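Local coordinates for putative ATP-grasp superfamily protein (Archaeoglobus fulgidus, PDB 3DF7), which is of unknown function but is a putative ATP-grasp superfamily protein that probably binds ATP and a metal ion, at residues A[25-30]-A[291-295]; A[10-15]-A[44-49]. All blocks are in the same frame, centred on the assembly; numbering follows the deposited sequence.

Contact 1: A[25-30]-A[291-295]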
ATOM      1  N   LEU A  25       5.131   8.482  -6.145  1.00  6.65           N
ATOM      2  CA  LEU A  25       6.170   9.460  -5.850  1.00  8.02           C
ATOM      3  C   LEU A  25       6.112   9.873  -4.381  1.00  7.64           C
ATOM      4  O   LEU A  25       7.141  10.017  -3.727  1.00  5.93           O
ATOM      5  CB  LEU A  25       6.008  10.694  -6.740  1.00  8.27           C
ATOM      6  CG  LEU A  25       6.955  11.860  -6.447  1.00  8.91           C
ATOM      7  CD1 LEU A  25       8.410  11.410  -6.598  1.00 10.16           C
ATOM      8  CD2 LEU A  25       6.652  13.008  -7.396  1.00  8.00           C
ATOM      9  N   ALA A  26       4.899  10.063  -3.872  1.00  8.24           N
ATOM     10  CA  ALA A  26       4.702  10.455  -2.482  1.00  8.03           C
ATOM     11  C   ALA A  26       5.220   9.370  -1.545  1.00  8.67           C
ATOM     12  O   ALA A  26       5.880   9.655  -0.540  1.00  8.26           O
ATOM     13  CB  ALA A  26       3.224  10.717  -2.219  1.00  7.14           C
HETATM   14  N   MSE A  27       4.927   8.117  -1.874  1.00  9.15           N
HETATM   15  CA  MSE A  27       5.387   7.018  -1.046  1.00  7.78           C
HETATM   16  C   MSE A  27       6.906   6.900  -1.080  1.00  9.17           C
HETATM   17  O   MSE A  27       7.530   6.643  -0.053  1.00  7.24           O
HETATM   18  CB  MSE A  27       4.757   5.692  -1.489  1.00  9.83           C
HETATM   19  CG  MSE A  27       3.307   5.517  -1.045  1.00 11.69           C
HETATM   20 SE   MSE A  27       2.603   3.751  -1.436  1.00 18.40          SE
HETATM   21  CE  MSE A  27       1.813   4.147  -3.146  1.00 15.25           C
ATOM     22  N   PHE A  28       7.503   7.069  -2.258  1.00  7.99           N
ATOM     23  CA  PHE A  28       8.959   6.973  -2.361  1.00  7.11           C
ATOM     24  C   PHE A  28       9.618   8.073  -1.530  1.00  7.91           C
ATOM     25  O   PHE A  28      10.570   7.822  -0.789  1.00  7.51           O
ATOM     26  CB  PHE A  28       9.423   7.106  -3.817  1.00  7.06           C
ATOM     27  CG  PHE A  28      10.910   6.939  -3.994  1.00  9.54           C
ATOM     28  CD1 PHE A  28      11.478   5.672  -4.074  1.00  8.81           C
ATOM     29  CD2 PHE A  28      11.744   8.051  -4.048  1.00  9.68           C
ATOM     30  CE1 PHE A  28      12.858   5.511  -4.207  1.00 10.87           C
ATOM     31  CE2 PHE A  28      13.130   7.903  -4.179  1.00 11.88           C
ATOM     32  CZ  PHE A  28      13.686   6.628  -4.258  1.00  9.55           C
ATOM     33  N   LYS A  29       9.115   9.298  -1.667  1.00  7.66           N
ATOM     34  CA  LYS A  29       9.655  10.431  -0.916  1.00  9.21           C
ATOM     35  C   LYS A  29       9.542  10.144   0.579  1.00  9.18           C
ATOM     36  O   LYS A  29      10.504  10.305   1.336  1.00  8.44           O
ATOM     37  CB  LYS A  29       8.879  11.709  -1.266  1.00 10.53           C
ATOM     38  CG  LYS A  29       9.367  12.967  -0.552  1.00 13.84           C
ATOM     39  CD  LYS A  29       8.425  14.140  -0.813  1.00 18.08           C
ATOM     40  CE  LYS A  29       8.971  15.450  -0.268  1.00 21.46           C
ATOM     41  NZ  LYS A  29       9.375  15.345   1.161  1.00 24.42           N
ATOM     42  N   SER A  30       8.362   9.696   0.994  1.00  9.21           N
ATOM     43  CA  SER A  30       8.112   9.389   2.395  1.00 10.90           C
ATOM     44  C   SER A  30       9.025   8.271   2.901  1.00  9.89           C
ATOM     45  O   SER A  30       9.551   8.350   4.011  1.00 10.88           O
ATOM     46  CB  SER A  30       6.641   8.997   2.592  1.00 13.12           C
ATOM     47  OG  SER A  30       6.398   8.622   3.935  1.00 22.13           O
ATOM     48  N   TYR A 291       2.365  18.082  -1.378  1.00 11.12           N
ATOM     49  CA  TYR A 291       3.471  17.363  -0.766  1.00 10.78           C
ATOM     50  C   TYR A 291       4.388  17.019  -1.943  1.00 10.28           C
ATOM     51  O   TYR A 291       5.604  17.184  -1.867  1.00 12.21           O
ATOM     52  CB  TYR A 291       2.951  16.095  -0.087  1.00 10.16           C
ATOM     53  CG  TYR A 291       4.025  15.156   0.434  1.00 10.32           C
ATOM     54  CD1 TYR A 291       4.970  15.587   1.363  1.00 12.27           C
ATOM     55  CD2 TYR A 291       4.074  13.827   0.010  1.00 11.38           C
ATOM     56  CE1 TYR A 291       5.941  14.713   1.865  1.00 14.14           C
ATOM     57  CE2 TYR A 291       5.035  12.946   0.499  1.00 12.22           C
ATOM     58  CZ  TYR A 291       5.965  13.393   1.429  1.00 14.79           C
ATOM     59  OH  TYR A 291       6.903  12.522   1.938  1.00 13.93           O
ATOM     60  N   VAL A 292       3.780  16.544  -3.029  1.00  9.89           N
ATOM     61  CA  VAL A 292       4.493  16.205  -4.263  1.00 10.03           C
ATOM     62  C   VAL A 292       3.547  16.411  -5.437  1.00 11.56           C
ATOM     63  O   VAL A 292       2.325  16.414  -5.266  1.00 11.38           O
ATOM     64  CB  VAL A 292       4.992  14.728  -4.307  1.00 10.71           C
ATOM     65  CG1 VAL A 292       6.015  14.487  -3.209  1.00 12.73           C
ATOM     66  CG2 VAL A 292       3.816  13.763  -4.185  1.00  9.69           C
ATOM     67  N   SER A 293       4.113  16.586  -6.628  1.00 11.77           N
ATOM     68  CA  SER A 293       3.314  16.786  -7.832  1.00 12.82           C
ATOM     69  C   SER A 293       3.870  15.963  -8.991  1.00 13.51           C
ATOM     70  O   SER A 293       5.063  15.668  -9.039  1.00 11.38           O
ATOM     71  CB  SER A 293       3.329  18.263  -8.249  1.00 11.86           C
ATOM     72  OG  SER A 293       2.944  19.122  -7.190  1.00 15.37           O
ATOM     73  N   VAL A 294       2.984  15.590  -9.909  1.00 13.33           N
ATOM     74  CA  VAL A 294       3.348  14.861 -11.117  1.00 14.72           C
ATOM     75  C   VAL A 294       2.390  15.388 -12.179  1.00 16.40           C
ATOM     76  O   VAL A 294       1.191  15.114 -12.136  1.00 16.94           O
ATOM     77  CB  VAL A 294       3.165  13.334 -10.975  1.00 15.82           C
ATOM     78  CG1 VAL A 294       3.424  12.656 -12.320  1.00 16.61           C
ATOM     79  CG2 VAL A 294       4.131  12.784  -9.931  1.00 14.74           C
ATOM     80  N   GLY A 295       2.918  16.153 -13.126  1.00 17.96           N
ATOM     81  CA  GLY A 295       2.062  16.719 -14.151  1.00 19.14           C
ATOM     82  C   GLY A 295       1.122  17.697 -13.471  1.00 18.32           C
ATOM     83  O   GLY A 295       1.567  18.535 -12.685  1.00 18.45           O
TER
HETATM   84  O   HOH W   1       8.759  13.583   3.417  1.00 26.07           O
HETATM   85  O   HOH W   2       6.018  11.411   4.766  1.00 35.27           O

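Contact 2: A[10-15]-A[44-49]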
ATOM      1  N   ALA A  10       6.654   4.002  -9.944  1.00  8.89           N
ATOM      2  CA  ALA A  10       6.397   5.260 -10.645  1.00  9.18           C
ATOM      3  C   ALA A  10       7.592   6.210 -10.641  1.00  9.90           C
ATOM      4  O   ALA A  10       7.847   6.904 -11.625  1.00 10.18           O
ATOM      5  CB  ALA A  10       5.183   5.964 -10.040  1.00  9.69           C
ATOM      6  N   THR A  11       8.321   6.233  -9.533  1.00  8.47           N
ATOM      7  CA  THR A  11       9.467   7.122  -9.374  1.00  7.30           C
ATOM      8  C   THR A  11      10.765   6.619 -10.006  1.00  6.89           C
ATOM      9  O   THR A  11      11.583   7.418 -10.475  1.00  7.13           O
ATOM     10  CB  THR A  11       9.726   7.386  -7.866  1.00  7.33           C
ATOM     11  OG1 THR A  11       8.513   7.829  -7.241  1.00  9.01           O
ATOM     12  CG2 THR A  11      10.807   8.451  -7.674  1.00  7.13           C
ATOM     13  N   CYS A  12      10.932   5.301 -10.051  1.00  6.21           N
ATOM     14  CA  CYS A  12      12.163   4.702 -10.561  1.00  8.72           C
ATOM     15  C   CYS A  12      12.030   3.736 -11.738  1.00  9.76           C
ATOM     16  O   CYS A  12      13.036   3.364 -12.343  1.00 10.22           O
ATOM     17  CB  CYS A  12      12.855   3.953  -9.417  1.00  6.92           C
ATOM     18  SG  CYS A  12      12.707   4.748  -7.786  1.00  9.01           S
ATOM     19  N   GLY A  13      10.810   3.322 -12.053  1.00 11.45           N
ATOM     20  CA  GLY A  13      10.629   2.359 -13.126  1.00 12.26           C
ATOM     21  C   GLY A  13      10.128   2.911 -14.445  1.00 14.05           C
ATOM     22  O   GLY A  13      10.758   3.780 -15.046  1.00 15.01           O
ATOM     23  N   GLU A  14       8.993   2.385 -14.892  1.00 13.71           N
ATOM     24  CA  GLU A  14       8.372   2.799 -16.144  1.00 15.74           C
ATOM     25  C   GLU A  14       7.469   3.998 -15.889  1.00 17.27           C
ATOM     26  O   GLU A  14       7.033   4.231 -14.763  1.00 17.16           O
ATOM     27  CB  GLU A  14       7.534   1.652 -16.717  1.00 15.04           C
ATOM     28  CG  GLU A  14       8.337   0.427 -17.142  1.00 18.08           C
ATOM     29  CD  GLU A  14       9.080   0.641 -18.450  1.00 17.80           C
ATOM     30  OE1 GLU A  14       8.413   0.935 -19.467  1.00 18.89           O
ATOM     31  OE2 GLU A  14      10.322   0.519 -18.462  1.00 16.27           O
ATOM     32  N   ARG A  15       7.183   4.763 -16.932  1.00 20.13           N
ATOM     33  CA  ARG A  15       6.312   5.910 -16.763  1.00 23.39           C
ATOM     34  C   ARG A  15       4.876   5.398 -16.712  1.00 23.15           C
ATOM     35  O   ARG A  15       4.477   4.568 -17.528  1.00 21.45           O
ATOM     36  CB  ARG A  15       6.478   6.890 -17.927  1.00 27.76           C
ATOM     37  CG  ARG A  15       5.749   8.215 -17.728  1.00 35.04           C
ATOM     38  CD  ARG A  15       6.247   8.941 -16.479  1.00 39.04           C
ATOM     39  NE  ARG A  15       5.664  10.274 -16.348  1.00 44.26           N
ATOM     40  CZ  ARG A  15       5.926  11.112 -15.347  1.00 45.73           C
ATOM     41  NH1 ARG A  15       6.763  10.758 -14.383  1.00 45.32           N
ATOM     42  NH2 ARG A  15       5.347  12.305 -15.311  1.00 47.66           N
ATOM     43  N   PHE A  44      18.177   4.464  -7.534  1.00  8.81           N
ATOM     44  CA  PHE A  44      18.174   5.435  -8.617  1.00  8.06           C
ATOM     45  C   PHE A  44      16.758   5.933  -8.877  1.00  9.01           C
ATOM     46  O   PHE A  44      15.788   5.354  -8.394  1.00  8.79           O
ATOM     47  CB  PHE A  44      18.703   4.753  -9.877  1.00  8.74           C
ATOM     48  CG  PHE A  44      17.980   3.472 -10.202  1.00  8.94           C
ATOM     49  CD1 PHE A  44      16.786   3.492 -10.917  1.00  8.60           C
ATOM     50  CD2 PHE A  44      18.442   2.253  -9.710  1.00  8.30           C
ATOM     51  CE1 PHE A  44      16.059   2.320 -11.130  1.00  8.17           C
ATOM     52  CE2 PHE A  44      17.723   1.072  -9.916  1.00 10.03           C
ATOM     53  CZ  PHE A  44      16.527   1.107 -10.627  1.00  9.86           C
ATOM     54  N   VAL A  45      16.643   7.011  -9.642  1.00  8.92           N
ATOM     55  CA  VAL A  45      15.337   7.555  -9.976  1.00  9.95           C
ATOM     56  C   VAL A  45      15.261   7.841 -11.468  1.00  9.97           C
ATOM     57  O   VAL A  45      16.282   7.885 -12.154  1.00 10.48           O
ATOM     58  CB  VAL A  45      15.042   8.860  -9.199  1.00 10.15           C
ATOM     59  CG1 VAL A  45      15.081   8.582  -7.710  1.00  9.47           C
ATOM     60  CG2 VAL A  45      16.048   9.947  -9.572  1.00 10.07           C
ATOM     61  N   ARG A  46      14.044   8.012 -11.973  1.00  9.77           N
ATOM     62  CA  ARG A  46      13.847   8.322 -13.383  1.00 11.20           C
ATOM     63  C   ARG A  46      14.331   9.755 -13.604  1.00 11.04           C
ATOM     64  O   ARG A  46      14.406  10.545 -12.665  1.00 10.34           O
ATOM     65  CB  ARG A  46      12.363   8.217 -13.756  1.00 11.51           C
ATOM     66  CG  ARG A  46      11.819   6.795 -13.796  1.00 13.14           C
ATOM     67  CD  ARG A  46      10.310   6.795 -13.995  1.00 16.77           C
ATOM     68  NE  ARG A  46       9.895   7.607 -15.137  1.00 19.83           N
ATOM     69  CZ  ARG A  46      10.093   7.276 -16.408  1.00 23.55           C
ATOM     70  NH1 ARG A  46      10.701   6.139 -16.719  1.00 25.09           N
ATOM     71  NH2 ARG A  46       9.682   8.088 -17.373  1.00 26.75           N
ATOM     72  N   PRO A  47      14.658  10.111 -14.853  1.00 13.20           N
ATOM     73  CA  PRO A  47      15.132  11.466 -15.154  1.00 14.66           C
ATOM     74  C   PRO A  47      14.220  12.588 -14.660  1.00 14.96           C
ATOM     75  O   PRO A  47      14.696  13.579 -14.111  1.00 15.20           O
ATOM     76  CB  PRO A  47      15.254  11.452 -16.676  1.00 15.26           C
ATOM     77  CG  PRO A  47      15.632  10.035 -16.960  1.00 16.42           C
ATOM     78  CD  PRO A  47      14.706   9.260 -16.055  1.00 13.80           C
ATOM     79  N   GLU A  48      12.912  12.428 -14.853  1.00 14.93           N
ATOM     80  CA  GLU A  48      11.940  13.445 -14.449  1.00 17.03           C
ATOM     81  C   GLU A  48      11.991  13.838 -12.973  1.00 14.89           C
ATOM     82  O   GLU A  48      11.479  14.889 -12.590  1.00 14.89           O
ATOM     83  CB  GLU A  48      10.512  12.986 -14.774  1.00 20.70           C
ATOM     84  CG  GLU A  48      10.288  12.539 -16.213  1.00 27.73           C
ATOM     85  CD  GLU A  48      10.897  11.180 -16.498  1.00 30.58           C
ATOM     86  OE1 GLU A  48      10.653  10.248 -15.706  1.00 32.52           O
ATOM     87  OE2 GLU A  48      11.611  11.039 -17.513  1.00 34.24           O
ATOM     88  N   PHE A  49      12.601  13.000 -12.144  1.00 13.01           N
ATOM     89  CA  PHE A  49      12.668  13.286 -10.716  1.00 11.50           C
ATOM     90  C   PHE A  49      14.091  13.479 -10.218  1.00 12.00           C
ATOM     91  O   PHE A  49      14.339  13.442  -9.017  1.00 11.10           O
ATOM     92  CB  PHE A  49      12.005  12.152  -9.932  1.00 12.75           C
ATOM     93  CG  PHE A  49      10.605  11.843 -10.383  1.00 11.23           C
ATOM     94  CD1 PHE A  49       9.598  12.795 -10.269  1.00 12.38           C
ATOM     95  CD2 PHE A  49      10.293  10.595 -10.916  1.00 11.14           C
ATOM     96  CE1 PHE A  49       8.295  12.510 -10.679  1.00 10.24           C
ATOM     97  CE2 PHE A  49       8.993  10.301 -11.330  1.00 11.56           C
ATOM     98  CZ  PHE A  49       7.995  11.261 -11.210  1.00 11.06           C
TER

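Contact 1: A[25-30]-A[291-295]
Lys29 of helix 18-35 lays its aliphatic chain over one face of the Tyr291 ring, next to Val292 of the edge strand 292-294. Its CB and CG pass beside the phenol oxygen, Lys29 CG 3.5 Å from Tyr291 OH. Lys29 CD then sits above the ring, 3.8 Å from the Tyr291 centroid, in a CH-pi contact. Lys29 CD is also pushed close against Val292 CG1, at 3.4 Å, a snug fit for two carbons. CE stays near Tyr291 CE1, and a bend at the last torsion (chi4 -52°) turns NZ back beside the ring. There Lys29 NZ donates a hydrogen bond to a water 2.9 Å away, which also bonds Tyr291 OH; a salt bridge to Asp33 holds the ammonium as well. A second water joins Tyr291 OH to Ser30 OG, and its distance to Ser30 OG is 2.9 Å. The helix meets the ring edge with the carbonyl of Ala26, whose O lies in the ring plane near CE2.

Deeper in, Ala26 CB rests on Val292 CG2, and Leu25 CD2 reaches Val294 CG2 at 3.6 Å. Leu25 gets there because CG stands opposite its backbone N (chi1 175°), which sends the branch toward the strand. A classic beta bulge, in which Tyr291 and Val292 both face Leu299, turns both side chains to the helix. With an alanine in place of Tyr291, the Lys29 chain would probably lose the face it lies on and both waters their shared phenol anchor. The chemistry is thus graded, from apolar packing at Leu25, Val292 and Val294 to a partly exposed margin where Lys29, Ser30 and Tyr291 are joined through water, so this sheet edge is held to the helix without direct hydrogen bonds.

Contact 2: A[10-15]-A[44-49]
Arg46 grips segment 10-15 at two points. Its backbone N donates a nearly straight hydrogen bond (167°) to Thr11 O, 2.9 Å away and in the carbonyl plane. Its side chain, bent at chi3 (52°), folds back along the helix end so that Arg46 NH1 reaches Gly13 O, also at 2.9 Å; this second bond is less straight, and the acceptor is tilted out of the guanidinium plane. Within 44-49, a salt bridge from Arg46 NE to Glu48 OE1, 2.8 Å long, fixes the other side of the guanidinium. Arg15 crosses Arg46 at about a right angle, Arg15 CB lying over a guanidinium face 3.5 Å from Arg46 NH2. Glu48 OE1, 4.1 Å from Arg15 NH1, probably eases the like charges of the two arginines without a hydrogen bond to Arg15.

Farther out, Arg15 NH1 comes within 3.4 Å of Phe49 CZ, guanidinium and ring being 40° apart in plane. The Phe49 ring turns its edge to the carbonyls of Ala10 and Thr11, and Thr11 CG2 touches its CD2. At the far end Phe44 likewise brings its edge, through Phe44 CE1, to Cys12 O, 3.4 Å away, while Cys12 CB packs on the same carbon. From helix 18-35, Leu25 packs on Thr11 and Phe49, and Phe28 on Thr11 and Cys12.

Gly13 is where the chain leaves helical geometry; Arg46 donates to the carbonyl of Thr11 in the last turn and to that of Gly13 itself. Strand 3-8, helix 18-35 and strand 40-42 form a beta-alpha-beta crossover, consistent with the Rossmann-like N-terminal (pre-ATP-grasp) domain of ATP-grasp proteins, and the contact joins the segments following its two strands.

From the N terminus, the chain leaves strand 3-8 through the short helix 9-12, runs along helix 18-35 and returns through strand 40-42; contact 2 closes this loop, with 28 residues between its segments. Contact 1 starts inside it, at 25-30, but finds its partner 260 residues later at 291-295, so the two cross. Contact 2 is local to the N-terminal parallel sheet, whereas contact 1 joins that region to the edge of the large antiparallel sheet. Their centres are about 11 Å apart, and they touch: Leu25 and Phe28 pack on Thr11, Phe28 on Cys12, and Val294 on Arg15. Helix 18-35 therefore bridges both.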